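Local coordinates for protein LipS lipolytic enzyme (Unidentified, PDB 4FBL) that probably hydrolyses ester bonds in lipids and related esters, as a thermostable lipase of the alpha/beta hydrolase family, at residues 43-48 with 70-75; 239-242 with 248-251; 98-103 with 200-205. One frame throughout, in Å; residues are numbered along the deposited sequence.

Interaction 1: residues 43-48 with 70-75; sequences EPLYSV and LAEGFA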
loop_
_atom_site.group_PDB
_atom_site.type_symbol
_atom_site.label_atom_id
_atom_site.label_comp_id
_atom_site.label_asym_id
_atom_site.label_seq_id
_atom_site.Cartn_x
_atom_site.Cartn_y
_atom_site.Cartn_z
ATOM N N GLU C 43 -23.993 -13.990 -7.738
ATOM C CA GLU C 43 -24.654 -13.989 -6.439
ATOM C C GLU C 43 -23.686 -14.566 -5.348
ATOM O O GLU C 43 -22.851 -15.434 -5.651
ATOM C CB GLU C 43 -26.053 -14.704 -6.500
ATOM C CG GLU C 43 -26.075 -16.239 -6.507
ATOM C CD GLU C 43 -25.652 -16.904 -7.845
ATOM O OE1 GLU C 43 -25.439 -16.223 -8.893
ATOM O OE2 GLU C 43 -25.526 -18.134 -7.828
ATOM N N PRO C 44 -23.761 -14.032 -4.117
ATOM C CA PRO C 44 -22.964 -14.557 -3.000
ATOM C C PRO C 44 -23.502 -15.950 -2.681
ATOM O O PRO C 44 -24.595 -16.299 -3.154
ATOM C CB PRO C 44 -23.299 -13.618 -1.845
ATOM C CG PRO C 44 -24.576 -12.916 -2.238
ATOM C CD PRO C 44 -24.609 -12.884 -3.724
ATOM N N LEU C 45 -22.773 -16.728 -1.895
ATOM C CA LEU C 45 -23.258 -18.016 -1.398
ATOM C C LEU C 45 -23.126 -18.042 0.122
ATOM O O LEU C 45 -22.052 -17.790 0.650
ATOM C CB LEU C 45 -22.461 -19.138 -2.078
ATOM C CG LEU C 45 -22.223 -20.552 -1.467
ATOM C CD1 LEU C 45 -23.158 -20.973 -0.323
ATOM C CD2 LEU C 45 -22.094 -21.649 -2.543
ATOM N N TYR C 46 -24.253 -18.237 0.815
ATOM C CA TYR C 46 -24.362 -18.317 2.256
ATOM C C TYR C 46 -25.026 -19.695 2.475
ATOM O O TYR C 46 -25.963 -20.072 1.732
ATOM C CB TYR C 46 -25.215 -17.164 2.834
ATOM C CG TYR C 46 -24.469 -15.872 2.770
ATOM C CD1 TYR C 46 -23.477 -15.548 3.744
ATOM C CD2 TYR C 46 -24.688 -14.970 1.718
ATOM C CE1 TYR C 46 -22.724 -14.380 3.652
ATOM C CE2 TYR C 46 -23.924 -13.778 1.618
ATOM C CZ TYR C 46 -22.944 -13.502 2.576
ATOM O OH TYR C 46 -22.235 -12.321 2.488
ATOM N N SER C 47 -24.483 -20.502 3.382
ATOM C CA SER C 47 -25.055 -21.842 3.610
ATOM C C SER C 47 -24.868 -22.104 5.088
ATOM O O SER C 47 -23.761 -21.908 5.597
ATOM C CB SER C 47 -24.345 -22.867 2.747
ATOM O OG SER C 47 -24.713 -24.173 3.172
ATOM N N VAL C 48 -25.946 -22.430 5.810
ATOM C CA VAL C 48 -25.768 -22.621 7.252
ATOM C C VAL C 48 -25.643 -24.129 7.523
ATOM O O VAL C 48 -26.402 -24.897 6.964
ATOM C CB VAL C 48 -26.955 -22.083 7.997
ATOM C CG1 VAL C 48 -26.788 -22.272 9.577
ATOM C CG2 VAL C 48 -27.240 -20.638 7.529
ATOM N N LEU C 70 -15.533 -24.193 -4.887
ATOM C CA LEU C 70 -14.913 -24.456 -3.643
ATOM C C LEU C 70 -15.904 -24.332 -2.546
ATOM O O LEU C 70 -15.920 -25.145 -1.611
ATOM C CB LEU C 70 -13.786 -23.430 -3.428
ATOM C CG LEU C 70 -12.646 -23.684 -2.494
ATOM C CD1 LEU C 70 -12.115 -25.108 -2.644
ATOM C CD2 LEU C 70 -11.500 -22.635 -2.784
ATOM N N ALA C 71 -16.696 -23.266 -2.637
ATOM C CA ALA C 71 -17.627 -22.921 -1.623
ATOM C C ALA C 71 -18.694 -24.006 -1.516
ATOM O O ALA C 71 -19.104 -24.324 -0.400
ATOM C CB ALA C 71 -18.342 -21.610 -1.981
ATOM N N GLU C 72 -19.216 -24.467 -2.658
ATOM C CA GLU C 72 -20.232 -25.554 -2.642
ATOM C C GLU C 72 -19.648 -26.827 -2.025
ATOM O O GLU C 72 -20.334 -27.498 -1.259
ATOM C CB GLU C 72 -20.607 -26.024 -4.045
ATOM C CG GLU C 72 -20.836 -24.992 -5.046
ATOM C CD GLU C 72 -22.279 -24.658 -5.163
ATOM O OE1 GLU C 72 -22.901 -24.591 -4.070
ATOM O OE2 GLU C 72 -22.746 -24.438 -6.321
ATOM N N GLY C 73 -18.435 -27.200 -2.451
ATOM C CA GLY C 73 -17.707 -28.242 -1.763
ATOM C C GLY C 73 -17.705 -28.174 -0.241
ATOM O O GLY C 73 -17.991 -29.185 0.386
ATOM N N PHE C 74 -17.362 -27.023 0.381
ATOM C CA PHE C 74 -17.387 -26.922 1.813
ATOM C C PHE C 74 -18.826 -27.029 2.325
ATOM O O PHE C 74 -19.033 -27.535 3.417
ATOM C CB PHE C 74 -16.824 -25.550 2.348
ATOM C CG PHE C 74 -15.390 -25.235 1.927
ATOM C CD1 PHE C 74 -14.374 -26.228 1.994
ATOM C CD2 PHE C 74 -15.065 -23.922 1.475
ATOM C CE1 PHE C 74 -13.075 -25.954 1.622
ATOM C CE2 PHE C 74 -13.744 -23.611 1.067
ATOM C CZ PHE C 74 -12.699 -24.648 1.179
ATOM N N ALA C 75 -19.795 -26.420 1.634
ATOM C CA ALA C 75 -21.194 -26.567 2.092
ATOM C C ALA C 75 -21.721 -28.058 2.025
ATOM O O ALA C 75 -22.342 -28.518 2.991
ATOM C CB ALA C 75 -22.156 -25.616 1.422
HETATM O O HOH W 1 -23.730 -26.095 4.654
#

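Interaction 2: residues 239-242 with 248-251; sequences LIYN and EKEL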
loop_
_atom_site.group_PDB
_atom_site.type_symbol
_atom_site.label_atom_id
_atom_site.label_comp_id
_atom_site.label_asym_id
_atom_site.label_seq_id
_atom_site.Cartn_x
_atom_site.Cartn_y
_atom_site.Cartn_z
ATOM N N LEU C 239 6.968 -15.644 0.038
ATOM C CA LEU C 239 6.893 -14.460 0.833
ATOM C C LEU C 239 6.049 -14.722 2.086
ATOM O O LEU C 239 6.472 -14.445 3.227
ATOM C CB LEU C 239 6.179 -13.375 -0.018
ATOM C CG LEU C 239 6.455 -11.862 0.055
ATOM C CD1 LEU C 239 5.260 -10.942 0.321
ATOM C CD2 LEU C 239 7.783 -11.411 0.871
ATOM N N ILE C 240 4.829 -15.239 1.859
ATOM C CA ILE C 240 3.978 -15.639 2.964
ATOM C C ILE C 240 4.594 -16.763 3.821
ATOM O O ILE C 240 4.593 -16.702 5.053
ATOM C CB ILE C 240 2.589 -16.069 2.417
ATOM C CG1 ILE C 240 1.997 -14.858 1.643
ATOM C CG2 ILE C 240 1.649 -16.535 3.566
ATOM C CD1 ILE C 240 0.784 -15.212 0.790
ATOM N N TYR C 241 5.096 -17.804 3.183
ATOM C CA TYR C 241 5.592 -18.932 3.954
ATOM C C TYR C 241 6.703 -18.448 4.900
ATOM O O TYR C 241 6.736 -18.787 6.088
ATOM C CB TYR C 241 6.077 -20.023 2.997
ATOM C CG TYR C 241 6.591 -21.279 3.728
ATOM C CD1 TYR C 241 5.713 -22.326 4.029
ATOM C CD2 TYR C 241 7.966 -21.378 4.160
ATOM C CE1 TYR C 241 6.150 -23.488 4.678
ATOM C CE2 TYR C 241 8.412 -22.530 4.863
ATOM C CZ TYR C 241 7.499 -23.583 5.095
ATOM O OH TYR C 241 7.858 -24.746 5.778
ATOM N N ASN C 242 7.586 -17.608 4.375
ATOM C CA ASN C 242 8.752 -17.168 5.130
ATOM C C ASN C 242 8.435 -16.063 6.145
ATOM O O ASN C 242 9.191 -15.911 7.054
ATOM C CB ASN C 242 9.826 -16.616 4.159
ATOM C CG ASN C 242 10.457 -17.673 3.293
ATOM O OD1 ASN C 242 10.683 -18.838 3.712
ATOM N ND2 ASN C 242 10.805 -17.255 2.063
ATOM N N GLU C 248 2.684 -23.919 12.276
ATOM C CA GLU C 248 2.182 -24.964 11.383
ATOM C C GLU C 248 1.868 -24.384 9.995
ATOM O O GLU C 248 0.951 -23.545 9.854
ATOM C CB GLU C 248 0.896 -25.564 11.941
ATOM C CG GLU C 248 1.062 -26.404 13.171
ATOM C CD GLU C 248 0.097 -27.548 13.091
ATOM O OE1 GLU C 248 0.204 -28.312 12.081
ATOM O OE2 GLU C 248 -0.787 -27.656 13.997
ATOM N N LYS C 249 2.617 -24.774 8.976
ATOM C CA LYS C 249 2.448 -24.091 7.696
ATOM C C LYS C 249 2.899 -25.001 6.630
ATOM O O LYS C 249 3.804 -25.758 6.858
ATOM C CB LYS C 249 3.239 -22.789 7.635
ATOM C CG LYS C 249 4.762 -22.938 8.080
ATOM C CD LYS C 249 5.471 -21.619 7.958
ATOM C CE LYS C 249 7.043 -21.733 8.205
ATOM N NZ LYS C 249 7.689 -20.387 8.508
ATOM N N GLU C 250 2.277 -24.917 5.456
ATOM C CA GLU C 250 2.648 -25.746 4.308
ATOM C C GLU C 250 2.539 -24.894 3.067
ATOM O O GLU C 250 1.598 -24.132 2.929
ATOM C CB GLU C 250 1.678 -26.939 4.202
ATOM C CG GLU C 250 2.090 -27.907 3.078
ATOM C CD GLU C 250 1.047 -28.993 2.750
ATOM O OE1 GLU C 250 0.165 -29.361 3.594
ATOM O OE2 GLU C 250 1.138 -29.477 1.606
ATOM N N LEU C 251 3.493 -24.997 2.162
ATOM C CA LEU C 251 3.386 -24.366 0.875
ATOM C C LEU C 251 3.062 -25.468 -0.177
ATOM O O LEU C 251 3.904 -26.344 -0.446
ATOM C CB LEU C 251 4.684 -23.556 0.554
ATOM C CG LEU C 251 4.787 -22.806 -0.779
ATOM C CD1 LEU C 251 3.622 -21.839 -1.030
ATOM C CD2 LEU C 251 6.198 -22.019 -0.952
#

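Interaction 3: residues 98-103 with 200-205; sequences ASTASD and IKHLIT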
loop_
_atom_site.group_PDB
_atom_site.type_symbol
_atom_site.label_atom_id
_atom_site.label_comp_id
_atom_site.label_asym_id
_atom_site.label_seq_id
_atom_site.Cartn_x
_atom_site.Cartn_y
_atom_site.Cartn_z
ATOM N N ALA C 98 -16.010 3.419 -7.632
ATOM C CA ALA C 98 -16.349 4.169 -6.414
ATOM C C ALA C 98 -16.112 3.386 -5.067
ATOM O O ALA C 98 -16.414 3.891 -3.995
ATOM C CB ALA C 98 -17.836 4.717 -6.481
ATOM N N SER C 99 -15.512 2.193 -5.133
ATOM C CA SER C 99 -15.399 1.286 -3.986
ATOM C C SER C 99 -13.968 1.305 -3.502
ATOM O O SER C 99 -13.036 1.523 -4.289
ATOM C CB SER C 99 -15.763 -0.142 -4.444
ATOM O OG SER C 99 -17.123 -0.198 -4.878
ATOM N N THR C 100 -13.791 1.120 -2.201
ATOM C CA THR C 100 -12.484 1.242 -1.639
ATOM C C THR C 100 -12.006 -0.005 -0.809
ATOM O O THR C 100 -12.823 -0.902 -0.439
ATOM C CB THR C 100 -12.489 2.466 -0.713
ATOM O OG1 THR C 100 -13.290 2.172 0.419
ATOM C CG2 THR C 100 -13.098 3.762 -1.353
ATOM N N ALA C 101 -10.733 0.026 -0.394
ATOM C CA ALA C 101 -10.240 -0.933 0.590
ATOM C C ALA C 101 -10.953 -0.863 1.957
ATOM O O ALA C 101 -11.053 -1.928 2.601
ATOM C CB ALA C 101 -8.726 -0.877 0.744
ATOM N N SER C 102 -11.424 0.313 2.424
ATOM C CA SER C 102 -12.276 0.338 3.607
ATOM C C SER C 102 -13.561 -0.476 3.393
ATOM O O SER C 102 -14.006 -1.195 4.310
ATOM C CB SER C 102 -12.622 1.786 4.081
ATOM O OG SER C 102 -11.351 2.421 4.319
ATOM N N ASP C 103 -14.209 -0.311 2.257
ATOM C CA ASP C 103 -15.367 -1.132 1.910
ATOM C C ASP C 103 -15.001 -2.622 1.993
ATOM O O ASP C 103 -15.737 -3.370 2.574
ATOM C CB ASP C 103 -15.843 -0.859 0.467
ATOM C CG ASP C 103 -16.390 0.609 0.271
ATOM O OD1 ASP C 103 -16.857 1.219 1.219
ATOM O OD2 ASP C 103 -16.345 1.163 -0.825
ATOM N N ILE C 200 -7.654 0.730 -8.559
ATOM C CA ILE C 200 -6.274 0.124 -8.456
ATOM C C ILE C 200 -5.450 0.457 -7.156
ATOM O O ILE C 200 -4.730 -0.413 -6.594
ATOM C CB ILE C 200 -5.382 0.472 -9.714
ATOM C CG1 ILE C 200 -6.044 -0.149 -11.025
ATOM C CG2 ILE C 200 -3.907 0.127 -9.459
ATOM C CD1 ILE C 200 -5.322 0.180 -12.382
ATOM N N LYS C 201 -5.598 1.682 -6.683
ATOM C CA LYS C 201 -4.850 2.105 -5.476
ATOM C C LYS C 201 -5.221 1.186 -4.229
ATOM O O LYS C 201 -4.341 0.743 -3.462
ATOM C CB LYS C 201 -5.082 3.600 -5.213
ATOM C CG LYS C 201 -6.430 3.966 -4.698
ATOM C CD LYS C 201 -6.672 5.479 -4.478
ATOM C CE LYS C 201 -6.695 6.265 -5.805
ATOM N NZ LYS C 201 -7.982 6.104 -6.599
ATOM N N HIS C 202 -6.501 0.818 -4.151
ATOM C CA HIS C 202 -7.018 -0.098 -3.109
ATOM C C HIS C 202 -6.523 -1.500 -3.199
ATOM O O HIS C 202 -6.315 -2.136 -2.143
ATOM C CB HIS C 202 -8.534 0.005 -3.200
ATOM C CG HIS C 202 -8.958 1.403 -2.920
ATOM N ND1 HIS C 202 -9.611 2.225 -3.833
ATOM C CD2 HIS C 202 -8.797 2.138 -1.794
ATOM C CE1 HIS C 202 -9.819 3.413 -3.285
ATOM N NE2 HIS C 202 -9.353 3.376 -2.031
ATOM N N LEU C 203 -6.325 -2.040 -4.409
ATOM C CA LEU C 203 -5.684 -3.322 -4.500
ATOM C C LEU C 203 -4.316 -3.307 -3.884
ATOM O O LEU C 203 -3.896 -4.255 -3.154
ATOM C CB LEU C 203 -5.590 -3.792 -5.957
ATOM C CG LEU C 203 -4.739 -5.020 -6.341
ATOM C CD1 LEU C 203 -5.167 -6.334 -5.761
ATOM C CD2 LEU C 203 -4.597 -5.240 -7.910
ATOM N N ILE C 204 -3.526 -2.285 -4.208
ATOM C CA ILE C 204 -2.109 -2.246 -3.752
ATOM C C ILE C 204 -2.093 -2.034 -2.191
ATOM O O ILE C 204 -1.270 -2.641 -1.500
ATOM C CB ILE C 204 -1.343 -1.042 -4.473
ATOM C CG1 ILE C 204 -0.964 -1.451 -5.923
ATOM C CG2 ILE C 204 -0.046 -0.760 -3.752
ATOM C CD1 ILE C 204 -0.713 -0.281 -6.915
ATOM N N THR C 205 -3.022 -1.234 -1.689
ATOM C CA THR C 205 -3.099 -0.909 -0.253
ATOM C C THR C 205 -3.317 -2.225 0.552
ATOM O O THR C 205 -2.555 -2.578 1.509
ATOM C CB THR C 205 -4.277 0.092 0.098
ATOM O OG1 THR C 205 -4.048 1.390 -0.512
ATOM C CG2 THR C 205 -4.365 0.283 1.643
#

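Interaction 1: residues 43-48 with 70-75
Leu-45 and Ala-71 make the apolar part of this contact. Leu-45 CD2 rests against Ala-71 CB at 3.8 Å. The leucine's CG is anti to the backbone N (chi1 154°), which carries the branched end out from the strand and across to the helix. Leucine suits the strand position because it bridges the gap between the two elements, while alanine suits the helix position because a single methyl lets the strand's side chain come close.

The next pair is mixed: the methyl of Ala-75, one turn further along the helix, faces Ser-47, whose OG lies 3.4 Å from Ala-75 CB and whose CB is 3.8 Å from it. Leu-45 and Ser-47 are two residues apart on the strand and so share the side that meets the helix; the axes of strand 45-47 and helix 70-75 run nearly parallel (5°) and 9.5 Å apart. In the alpha/beta hydrolase fold this is an edge strand, antiparallel to strand 80-83, to which Leu-45 and Ser-47 bond through their backbones. Helix 68-76 is the crossover between strands 52-57 and 80-83, and Phe-74 on its inner side packs on the sheet and on helix 267-279.

At the edge of the contact, Glu-72 starts away from the strand, but its chain bends at chi2 (-95°) and lays OE1 3.4 Å from Leu-45 CD2, a carboxylate oxygen beside a methyl and not a bond. One water links the two elements: Ser-47 OG, on a side chain short enough to fit between the two backbones, donates to it at 2.6 Å, and the water donates in turn to Ala-75 O over a longer 3.3 Å.

Interaction 2: residues 239-242 with 248-251
Tyr-241 and Lys-249 are brought together by their first torsions. Tyrosine CG is anti to the backbone N (chi1 -179°), which sends the ring from the helix toward the strand, while lysine CG sits between its own N and carbonyl carbon (chi1 49°), after which the chain runs extended across one face of the ring, the two side chains crossing at about a right angle.

The lysine's methylenes do much of the touching. CE lies over one face of the ring, 3.8 Å from the Tyr-241 centroid, as a CH-pi contact, and Lys-249 CG comes within 3.7 Å of Tyr-241 CE1. The ammonium follows: NZ is 4.6 Å from the same centroid, over the face, in a cation-pi interaction, and it also donates to Tyr-241 O at 3.1 Å. That bond meets the carbonyl at a C=O...N angle of 156°, with the donor tilted from the carbonyl plane. One residue is therefore held by both ring and backbone, and lysine suits the place by being greasy along its length and charged at its end. A methionine in its place has no ammonium, and would probably leave Tyr-241 O without its partner from the strand and the ring freer to shift.

Leu-251, on the same side of the strand, adds an apolar contact from CB to Tyr-241 CD1 at 3.8 Å, and both it and the tyrosine also touch Ile-223. Helix 235-243 is thereby fastened to the edge strand 249-254, the closing step of a beta-alpha-beta crossover that starts from strand 221-226 in the alpha/beta hydrolase sheet.

Interaction 3: residues 98-103 with 200-205
His-202 presents the face of its imidazole to Thr-100. The threonine CA stands almost exactly above the ring centre, 3.6 Å from the centroid, in a CH-pi contact, with its CB over the same face. Beside it Ala-101, small enough to let the chains approach closely, sets its CB 4.0 Å from both His-202 CB and His-202 O. The imidazole is a flat plate that suits this narrow gap: Lys-201 CG covers the opposite face, 3.7 Å above the plane, so the ring is sandwiched.

A capping box fixes the threonine in the next shell. Thr-100 is the N-cap of helix 101-118, and its OG1 accepts from Asp-103 N at 3.2 Å along a nearly straight bond (172°). In return Thr-100 N donates to Asp-103 OD2 at 2.9 Å, from above the carboxylate plane. Ser-99 OG is hydrogen-bonded to the backbone oxygen Glu-95 O.

Further out, His-202 packs on Trp-104, and Phe-167 of the second subunit lies on Ala-101. The contact joins the start of helix 101-118 to helix 200-213, part of the insertion between strands 147-151 and 221-226 that probably forms the cap, as in other alpha/beta hydrolases, and that rests through Ile-200 on helix 160-166.

In the fold
Interactions 1 and 2 are surface contacts at the two outermost strands of the same mixed sheet, their centres 26 Å apart, and each fastens a crossover helix to an edge strand. Their chemistry differs: interaction 1 is a thin meeting of methyls with a water bridge beside it, whereas interaction 2 relies on a lysine lying over an aromatic ring. Interaction 3 is partly buried and holds no strand. It joins the beginnings of two helices far apart in sequence, one of them in the segment between strands 147-151 and 221-226, and packs a ring over a capped helix start beside the subunit interface. None of the three touches another.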